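Local structure of PBP5 (Haemophilus influenzae, 3A3J) at residues A[256-261]-A[284-289]; A[280-285]-A[335-340]. The protein removes the C-terminal D-alanine from sugar-peptide precursors of the cell wall, acting as a D-alanyl-D-alanine carboxypeptidase. All blocks are in the same frame, centred on the assembly; numbering follows the deposited sequence.

In the fold
Both contacts lie in the C-terminal, mainly beta part of the chain, away from the probable active-site residues Ser-36, Lys-39 and Ser-99 and the probable substrate-binding Lys-202. Contact 1 pairs strand 253-259 with strand 286-291 in a small antiparallel sheet, and contact 2 pairs strand 277-281 with strand 329-338 inside the larger mixed sheet. Their centres are 12 Å apart, and they share Met-284 and Asp-285, on the chain that leads from strand 277-281 into strand 286-291. They also pack directly: Leu-259 CD1 of contact 1 lies 3.9 Å from Ala-282 CB of contact 2, and Ala-261 CB lies 3.4 Å from Phe-283 O. The two sheets thus meet around this short connection.

Contact 1: A[256-261]-A[284-289]; sequences FKTLEA and MDHFIT
A classic beta bulge interrupts the antiparallel pairing of strands 253-259 and 286-291, where Thr-258 and Leu-259 both face His-286. His-286 O accepts Thr-258 N at 2.9 Å, with the donor above the carbonyl plane, and a weak bond from Leu-259 N. His-286 N in turn donates to Leu-259 O. Before the bulge the register is regular, with Phe-256 and Ile-288 exchanging two backbone bonds. On the face carrying these two residues, Phe-256 CE2 meets Ile-288 CG1 at 3.7 Å as the side chains lie parallel, flank to flank. Thr-258 OG1 approaches the edge of the His-286 ring, 3.5 Å from CD2, and is hydrogen-bonded to Tyr-324 OH. On the other face Lys-257 CG makes an off-centre CH-pi contact with Phe-287, 4.2 Å from the ring centroid. The Lys-257 chain bends at chi3 (-99°), which sets CE beside Phe-287 CZ. Asp-285 OD1 receives Ala-261 N at 2.9 Å in a nearly straight bond (174°), while OD2 forms a weak 3.3 Å salt bridge with Lys-257 NZ. The two carboxylate oxygens thus have different donors, a backbone N-H and a lysine, which would be expected to stabilise the negative charge.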
ATOM      1  N   PHE A 256      12.125  -9.198  -9.995  1.00 40.04           N
ATOM      2  CA  PHE A 256      13.441  -8.647 -10.156  1.00 41.35           C
ATOM      3  C   PHE A 256      13.415  -7.304 -10.892  1.00 40.22           C
ATOM      4  O   PHE A 256      12.493  -6.968 -11.632  1.00 39.17           O
ATOM      5  CB  PHE A 256      14.436  -9.649 -10.793  1.00 41.75           C
ATOM      6  CG  PHE A 256      14.276  -9.819 -12.291  1.00 46.61           C
ATOM      7  CD1 PHE A 256      15.181  -9.211 -13.180  1.00 50.14           C
ATOM      8  CD2 PHE A 256      13.253 -10.603 -12.816  1.00 47.90           C
ATOM      9  CE1 PHE A 256      15.056  -9.370 -14.581  1.00 49.45           C
ATOM     10  CE2 PHE A 256      13.115 -10.760 -14.198  1.00 49.98           C
ATOM     11  CZ  PHE A 256      14.019 -10.130 -15.082  1.00 50.43           C
ATOM     12  N   LYS A 257      14.454  -6.554 -10.622  1.00 40.15           N
ATOM     13  CA  LYS A 257      14.603  -5.238 -11.152  1.00 40.87           C
ATOM     14  C   LYS A 257      15.077  -5.343 -12.608  1.00 40.85           C
ATOM     15  O   LYS A 257      16.136  -5.892 -12.875  1.00 41.21           O
ATOM     16  CB  LYS A 257      15.617  -4.504 -10.280  1.00 39.64           C
ATOM     17  CG  LYS A 257      15.619  -3.024 -10.555  1.00 42.35           C
ATOM     18  CD  LYS A 257      16.808  -2.360  -9.891  1.00 41.04           C
ATOM     19  CE  LYS A 257      16.377  -1.739  -8.595  1.00 43.57           C
ATOM     20  NZ  LYS A 257      17.466  -1.023  -7.885  1.00 41.95           N
ATOM     21  N   THR A 258      14.289  -4.858 -13.565  1.00 41.65           N
ATOM     22  CA  THR A 258      14.780  -4.812 -14.930  1.00 40.70           C
ATOM     23  C   THR A 258      15.379  -3.481 -15.332  1.00 41.64           C
ATOM     24  O   THR A 258      16.119  -3.419 -16.314  1.00 42.89           O
ATOM     25  CB  THR A 258      13.688  -5.113 -15.926  1.00 41.37           C
ATOM     26  OG1 THR A 258      12.689  -4.111 -15.804  1.00 38.52           O
ATOM     27  CG2 THR A 258      13.091  -6.503 -15.685  1.00 39.81           C
ATOM     28  N   LEU A 259      15.051  -2.401 -14.628  1.00 41.81           N
ATOM     29  CA  LEU A 259      15.695  -1.104 -14.891  1.00 41.59           C
ATOM     30  C   LEU A 259      16.076  -0.372 -13.624  1.00 42.29           C
ATOM     31  O   LEU A 259      15.318  -0.369 -12.639  1.00 42.91           O
ATOM     32  CB  LEU A 259      14.813  -0.193 -15.752  1.00 41.23           C
ATOM     33  CG  LEU A 259      14.352  -0.702 -17.125  1.00 39.36           C
ATOM     34  CD1 LEU A 259      13.048   0.027 -17.558  1.00 38.91           C
ATOM     35  CD2 LEU A 259      15.477  -0.527 -18.153  1.00 37.52           C
ATOM     36  N   GLU A 260      17.244   0.252 -13.672  1.00 42.82           N
ATOM     37  CA  GLU A 260      17.743   1.087 -12.612  1.00 44.29           C
ATOM     38  C   GLU A 260      17.721   2.572 -13.002  1.00 44.90           C
ATOM     39  O   GLU A 260      18.288   2.956 -14.047  1.00 44.44           O
ATOM     40  CB  GLU A 260      19.166   0.660 -12.276  1.00 44.90           C
ATOM     41  CG  GLU A 260      19.867   1.584 -11.329  1.00 48.94           C
ATOM     42  CD  GLU A 260      21.334   1.209 -11.169  1.00 57.85           C
ATOM     43  OE1 GLU A 260      21.644   0.006 -11.240  1.00 62.60           O
ATOM     44  OE2 GLU A 260      22.187   2.104 -10.983  1.00 61.85           O
ATOM     45  N   ALA A 261      17.097   3.390 -12.135  1.00 44.62           N
ATOM     46  CA  ALA A 261      16.936   4.853 -12.299  1.00 44.41           C
ATOM     47  C   ALA A 261      18.201   5.508 -12.754  1.00 43.79           C
ATOM     48  O   ALA A 261      19.248   5.318 -12.137  1.00 44.62           O
ATOM     49  CB  ALA A 261      16.483   5.506 -10.963  1.00 44.31           C
ATOM     50  N   MET A 284      13.483   6.058 -13.649  1.00 44.68           N
ATOM     51  CA  MET A 284      13.059   5.328 -12.439  1.00 45.56           C
ATOM     52  C   MET A 284      13.266   3.823 -12.546  1.00 44.00           C
ATOM     53  O   MET A 284      13.279   3.253 -13.679  1.00 41.71           O
ATOM     54  CB  MET A 284      11.608   5.621 -12.120  1.00 47.11           C
ATOM     55  CG  MET A 284      11.463   6.834 -11.136  1.00 55.50           C
ATOM     56  SD  MET A 284       9.766   7.081 -10.446  1.00 71.47           S
ATOM     57  CE  MET A 284       9.496   5.545  -9.495  1.00 65.30           C
ATOM     58  N   ASP A 285      13.435   3.195 -11.375  1.00 41.92           N
ATOM     59  CA  ASP A 285      13.599   1.731 -11.253  1.00 39.92           C
ATOM     60  C   ASP A 285      12.398   1.058 -11.830  1.00 38.27           C
ATOM     61  O   ASP A 285      11.373   1.664 -11.896  1.00 37.37           O
ATOM     62  CB  ASP A 285      13.658   1.342  -9.783  1.00 40.95           C
ATOM     63  CG  ASP A 285      14.995   1.609  -9.165  1.00 41.77           C
ATOM     64  OD1 ASP A 285      15.919   2.054  -9.870  1.00 41.04           O
ATOM     65  OD2 ASP A 285      15.123   1.339  -7.959  1.00 45.83           O
ATOM     66  N   HIS A 286      12.518  -0.188 -12.261  1.00 37.25           N
ATOM     67  CA  HIS A 286      11.368  -0.929 -12.741  1.00 37.38           C
ATOM     68  C   HIS A 286      11.567  -2.374 -12.322  1.00 37.89           C
ATOM     69  O   HIS A 286      12.722  -2.813 -12.190  1.00 38.02           O
ATOM     70  CB  HIS A 286      11.262  -0.903 -14.271  1.00 36.86           C
ATOM     71  CG  HIS A 286       9.964  -1.441 -14.774  1.00 36.14           C
ATOM     72  ND1 HIS A 286       8.857  -0.643 -14.986  1.00 37.77           N
ATOM     73  CD2 HIS A 286       9.577  -2.704 -15.083  1.00 36.39           C
ATOM     74  CE1 HIS A 286       7.838  -1.393 -15.388  1.00 35.10           C
ATOM     75  NE2 HIS A 286       8.249  -2.652 -15.448  1.00 36.73           N
ATOM     76  N   PHE A 287      10.461  -3.103 -12.122  1.00 37.39           N
ATOM     77  CA  PHE A 287      10.523  -4.436 -11.496  1.00 37.25           C
ATOM     78  C   PHE A 287       9.501  -5.264 -12.171  1.00 37.86           C
ATOM     79  O   PHE A 287       8.443  -4.760 -12.530  1.00 38.34           O
ATOM     80  CB  PHE A 287      10.193  -4.434  -9.988  1.00 35.95           C
ATOM     81  CG  PHE A 287      11.163  -3.642  -9.138  1.00 35.21           C
ATOM     82  CD1 PHE A 287      12.267  -4.256  -8.562  1.00 31.39           C
ATOM     83  CD2 PHE A 287      10.917  -2.303  -8.853  1.00 30.38           C
ATOM     84  CE1 PHE A 287      13.138  -3.558  -7.777  1.00 30.09           C
ATOM     85  CE2 PHE A 287      11.800  -1.600  -8.080  1.00 33.18           C
ATOM     86  CZ  PHE A 287      12.906  -2.212  -7.538  1.00 33.56           C
ATOM     87  N   ILE A 288       9.788  -6.538 -12.361  1.00 37.78           N
ATOM     88  CA  ILE A 288       8.746  -7.361 -12.918  1.00 40.01           C
ATOM     89  C   ILE A 288       8.586  -8.601 -12.068  1.00 40.44           C
ATOM     90  O   ILE A 288       9.475  -8.973 -11.300  1.00 41.30           O
ATOM     91  CB  ILE A 288       8.972  -7.689 -14.440  1.00 40.42           C
ATOM     92  CG1 ILE A 288      10.192  -8.592 -14.632  1.00 40.49           C
ATOM     93  CG2 ILE A 288       9.076  -6.394 -15.243  1.00 39.56           C
ATOM     94  CD1 ILE A 288      10.106  -9.421 -15.977  1.00 46.24           C
ATOM     95  N   THR A 289       7.435  -9.215 -12.176  1.00 41.01           N
ATOM     96  CA  THR A 289       7.190 -10.418 -11.448  1.00 42.67           C
ATOM     97  C   THR A 289       6.944 -11.575 -12.429  1.00 42.64           C
ATOM     98  O   THR A 289       6.070 -11.499 -13.276  1.00 42.32           O
ATOM     99  CB  THR A 289       5.963 -10.204 -10.507  1.00 43.32           C
ATOM    100  OG1 THR A 289       6.247  -9.133  -9.589  1.00 43.40           O
ATOM    101  CG2 THR A 289       5.604 -11.508  -9.751  1.00 42.87           C
TER

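Contact 2: A[280-285]-A[335-340]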
ATOM      1  N   LEU A 280      19.945   5.888 -24.068  1.00 33.85           N
ATOM      2  CA  LEU A 280      18.583   5.569 -23.673  1.00 33.42           C
ATOM      3  C   LEU A 280      18.611   4.875 -22.313  1.00 34.14           C
ATOM      4  O   LEU A 280      19.610   4.258 -21.958  1.00 35.28           O
ATOM      5  CB  LEU A 280      17.956   4.612 -24.704  1.00 31.69           C
ATOM      6  CG  LEU A 280      17.938   5.129 -26.181  1.00 31.62           C
ATOM      7  CD1 LEU A 280      17.314   4.123 -27.086  1.00 24.43           C
ATOM      8  CD2 LEU A 280      17.297   6.549 -26.314  1.00 23.38           C
ATOM      9  N   GLY A 281      17.497   4.918 -21.598  1.00 34.12           N
ATOM     10  CA  GLY A 281      17.359   4.231 -20.312  1.00 35.16           C
ATOM     11  C   GLY A 281      16.037   4.615 -19.699  1.00 36.08           C
ATOM     12  O   GLY A 281      15.067   4.867 -20.449  1.00 35.01           O
ATOM     13  N   ALA A 282      16.011   4.679 -18.350  1.00 35.90           N
ATOM     14  CA  ALA A 282      14.819   5.026 -17.533  1.00 37.39           C
ATOM     15  C   ALA A 282      15.261   5.866 -16.324  1.00 38.44           C
ATOM     16  O   ALA A 282      16.319   5.646 -15.727  1.00 37.99           O
ATOM     17  CB  ALA A 282      14.050   3.770 -17.078  1.00 36.03           C
ATOM     18  N   PHE A 283      14.489   6.893 -16.012  1.00 40.59           N
ATOM     19  CA  PHE A 283      14.819   7.733 -14.866  1.00 42.87           C
ATOM     20  C   PHE A 283      14.226   7.161 -13.547  1.00 43.98           C
ATOM     21  O   PHE A 283      14.453   7.719 -12.466  1.00 44.78           O
ATOM     22  CB  PHE A 283      14.454   9.216 -15.135  1.00 42.38           C
ATOM     23  CG  PHE A 283      15.459   9.915 -16.022  1.00 42.82           C
ATOM     24  CD1 PHE A 283      16.741  10.247 -15.532  1.00 44.66           C
ATOM     25  CD2 PHE A 283      15.189  10.114 -17.367  1.00 40.82           C
ATOM     26  CE1 PHE A 283      17.711  10.857 -16.359  1.00 43.52           C
ATOM     27  CE2 PHE A 283      16.115  10.713 -18.201  1.00 36.85           C
ATOM     28  CZ  PHE A 283      17.396  11.091 -17.696  1.00 40.69           C
ATOM     29  N   MET A 284      13.483   6.058 -13.649  1.00 44.68           N
ATOM     30  CA  MET A 284      13.059   5.328 -12.439  1.00 45.56           C
ATOM     31  C   MET A 284      13.266   3.823 -12.546  1.00 44.00           C
ATOM     32  O   MET A 284      13.279   3.253 -13.679  1.00 41.71           O
ATOM     33  CB  MET A 284      11.608   5.621 -12.120  1.00 47.11           C
ATOM     34  CG  MET A 284      11.463   6.834 -11.136  1.00 55.50           C
ATOM     35  SD  MET A 284       9.766   7.081 -10.446  1.00 71.47           S
ATOM     36  CE  MET A 284       9.496   5.545  -9.495  1.00 65.30           C
ATOM     37  N   ASP A 285      13.435   3.195 -11.375  1.00 41.92           N
ATOM     38  CA  ASP A 285      13.599   1.731 -11.253  1.00 39.92           C
ATOM     39  C   ASP A 285      12.398   1.058 -11.830  1.00 38.27           C
ATOM     40  O   ASP A 285      11.373   1.664 -11.896  1.00 37.37           O
ATOM     41  CB  ASP A 285      13.658   1.342  -9.783  1.00 40.95           C
ATOM     42  CG  ASP A 285      14.995   1.609  -9.165  1.00 41.77           C
ATOM     43  OD1 ASP A 285      15.919   2.054  -9.870  1.00 41.04           O
ATOM     44  OD2 ASP A 285      15.123   1.339  -7.959  1.00 45.83           O
ATOM     45  N   ASN A 335       8.472   2.098 -20.084  1.00 42.81           N
ATOM     46  CA  ASN A 335       8.932   3.143 -20.954  1.00 42.41           C
ATOM     47  C   ASN A 335      10.430   3.205 -21.082  1.00 40.55           C
ATOM     48  O   ASN A 335      11.144   2.820 -20.195  1.00 39.70           O
ATOM     49  CB  ASN A 335       8.384   4.503 -20.512  1.00 41.88           C
ATOM     50  CG  ASN A 335       6.909   4.575 -20.662  1.00 42.72           C
ATOM     51  OD1 ASN A 335       6.296   3.791 -21.408  1.00 46.21           O
ATOM     52  ND2 ASN A 335       6.310   5.508 -19.972  1.00 45.00           N
ATOM     53  N   LEU A 336      10.881   3.701 -22.223  1.00 39.50           N
ATOM     54  CA  LEU A 336      12.300   3.924 -22.472  1.00 37.34           C
ATOM     55  C   LEU A 336      12.442   5.392 -22.769  1.00 35.95           C
ATOM     56  O   LEU A 336      11.686   5.939 -23.565  1.00 35.21           O
ATOM     57  CB  LEU A 336      12.698   3.126 -23.689  1.00 37.62           C
ATOM     58  CG  LEU A 336      14.153   3.017 -24.074  1.00 37.80           C
ATOM     59  CD1 LEU A 336      15.010   2.445 -22.955  1.00 36.65           C
ATOM     60  CD2 LEU A 336      14.190   2.098 -25.306  1.00 38.39           C
ATOM     61  N   GLN A 337      13.414   6.034 -22.157  1.00 35.30           N
ATOM     62  CA  GLN A 337      13.541   7.461 -22.317  1.00 36.04           C
ATOM     63  C   GLN A 337      14.902   7.873 -22.811  1.00 35.80           C
ATOM     64  O   GLN A 337      15.904   7.161 -22.671  1.00 34.83           O
ATOM     65  CB  GLN A 337      13.249   8.220 -20.997  1.00 36.21           C
ATOM     66  CG  GLN A 337      11.939   7.892 -20.299  1.00 38.38           C
ATOM     67  CD  GLN A 337      12.017   8.286 -18.807  1.00 41.53           C
ATOM     68  OE1 GLN A 337      12.439   7.483 -17.970  1.00 41.85           O
ATOM     69  NE2 GLN A 337      11.700   9.554 -18.496  1.00 41.16           N
ATOM     70  N   VAL A 338      14.924   9.063 -23.388  1.00 35.85           N
ATOM     71  CA  VAL A 338      16.154   9.700 -23.783  1.00 37.40           C
ATOM     72  C   VAL A 338      16.802  10.236 -22.472  1.00 38.01           C
ATOM     73  O   VAL A 338      16.114  10.790 -21.612  1.00 36.97           O
ATOM     74  CB  VAL A 338      15.784  10.856 -24.795  1.00 37.76           C
ATOM     75  CG1 VAL A 338      16.973  11.801 -25.064  1.00 36.97           C
ATOM     76  CG2 VAL A 338      15.153  10.254 -26.110  1.00 38.38           C
ATOM     77  N   MET A 339      18.104  10.068 -22.320  1.00 39.57           N
ATOM     78  CA  MET A 339      18.782  10.328 -21.046  1.00 42.20           C
ATOM     79  C   MET A 339      19.517  11.663 -21.039  1.00 44.88           C
ATOM     80  O   MET A 339      19.756  12.234 -19.975  1.00 45.32           O
ATOM     81  CB  MET A 339      19.818   9.247 -20.755  1.00 41.34           C
ATOM     82  CG  MET A 339      19.267   7.869 -20.778  1.00 42.28           C
ATOM     83  SD  MET A 339      17.970   7.576 -19.518  1.00 41.05           S
ATOM     84  CE  MET A 339      16.505   8.148 -20.316  1.00 44.79           C
ATOM     85  N   ASN A 340      19.920  12.134 -22.226  1.00 46.51           N
ATOM     86  CA  ASN A 340      20.519  13.466 -22.355  1.00 47.73           C
ATOM     87  C   ASN A 340      19.805  14.297 -23.442  1.00 47.75           C
ATOM     88  O   ASN A 340      19.171  13.715 -24.363  1.00 47.26           O
ATOM     89  CB  ASN A 340      22.055  13.373 -22.552  1.00 48.89           C
ATOM     90  CG  ASN A 340      22.579  11.900 -22.825  1.00 53.34           C
ATOM     91  OD1 ASN A 340      22.473  11.331 -23.967  1.00 55.69           O
ATOM     92  ND2 ASN A 340      23.195  11.307 -21.786  1.00 53.44           N
TER
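Phe-283, Met-339 and Leu-280 bury the most surface where segment 280-285 meets segment 335-340. The Phe-283 and Met-339 side chains run antiparallel alongside one another, with the sulfur over one face of the ring: SD stands 4.2 Å from the ring centroid, 26° off the normal, a Met-aromatic contact. The bend at chi2 (-62°) turns SD toward the Gly-281 backbone. CG comes within 3.4 Å of Leu-280 C, and SD lies equally near Gly-281 N, where the glycine presents no side chain to the sulfur. The ring edge of Phe-283 meets polar atoms, with Gln-337 NE2 3.7 Å from CD2 and the amide plane standing almost upright to the ring (84°). From the same amide, OE1 accepts Phe-283 N at 2.9 Å, while NE2 is bonded to Gly-316 O, so both ends of the group are held. Leu-280 crosses Leu-336 at about a right angle, its CB 4.1 Å from Leu-336 CD1, and also packs against Val-338; strand 264-271 covers it through Ser-266 and Gln-268. Between these clusters the backbones are joined by Gln-337 N donating to Gly-281 O at 2.6 Å; the return bond from Gly-281 N to Gln-337 O is less certain, because that oxygen is crowded in the model. Gly-281 and Gln-337 thus form an antiparallel hydrogen-bonded pair, next to the non-hydrogen-bonded pair of Leu-280 and Val-338, joining neighbouring strands of the mixed sheet in the C-terminal domain.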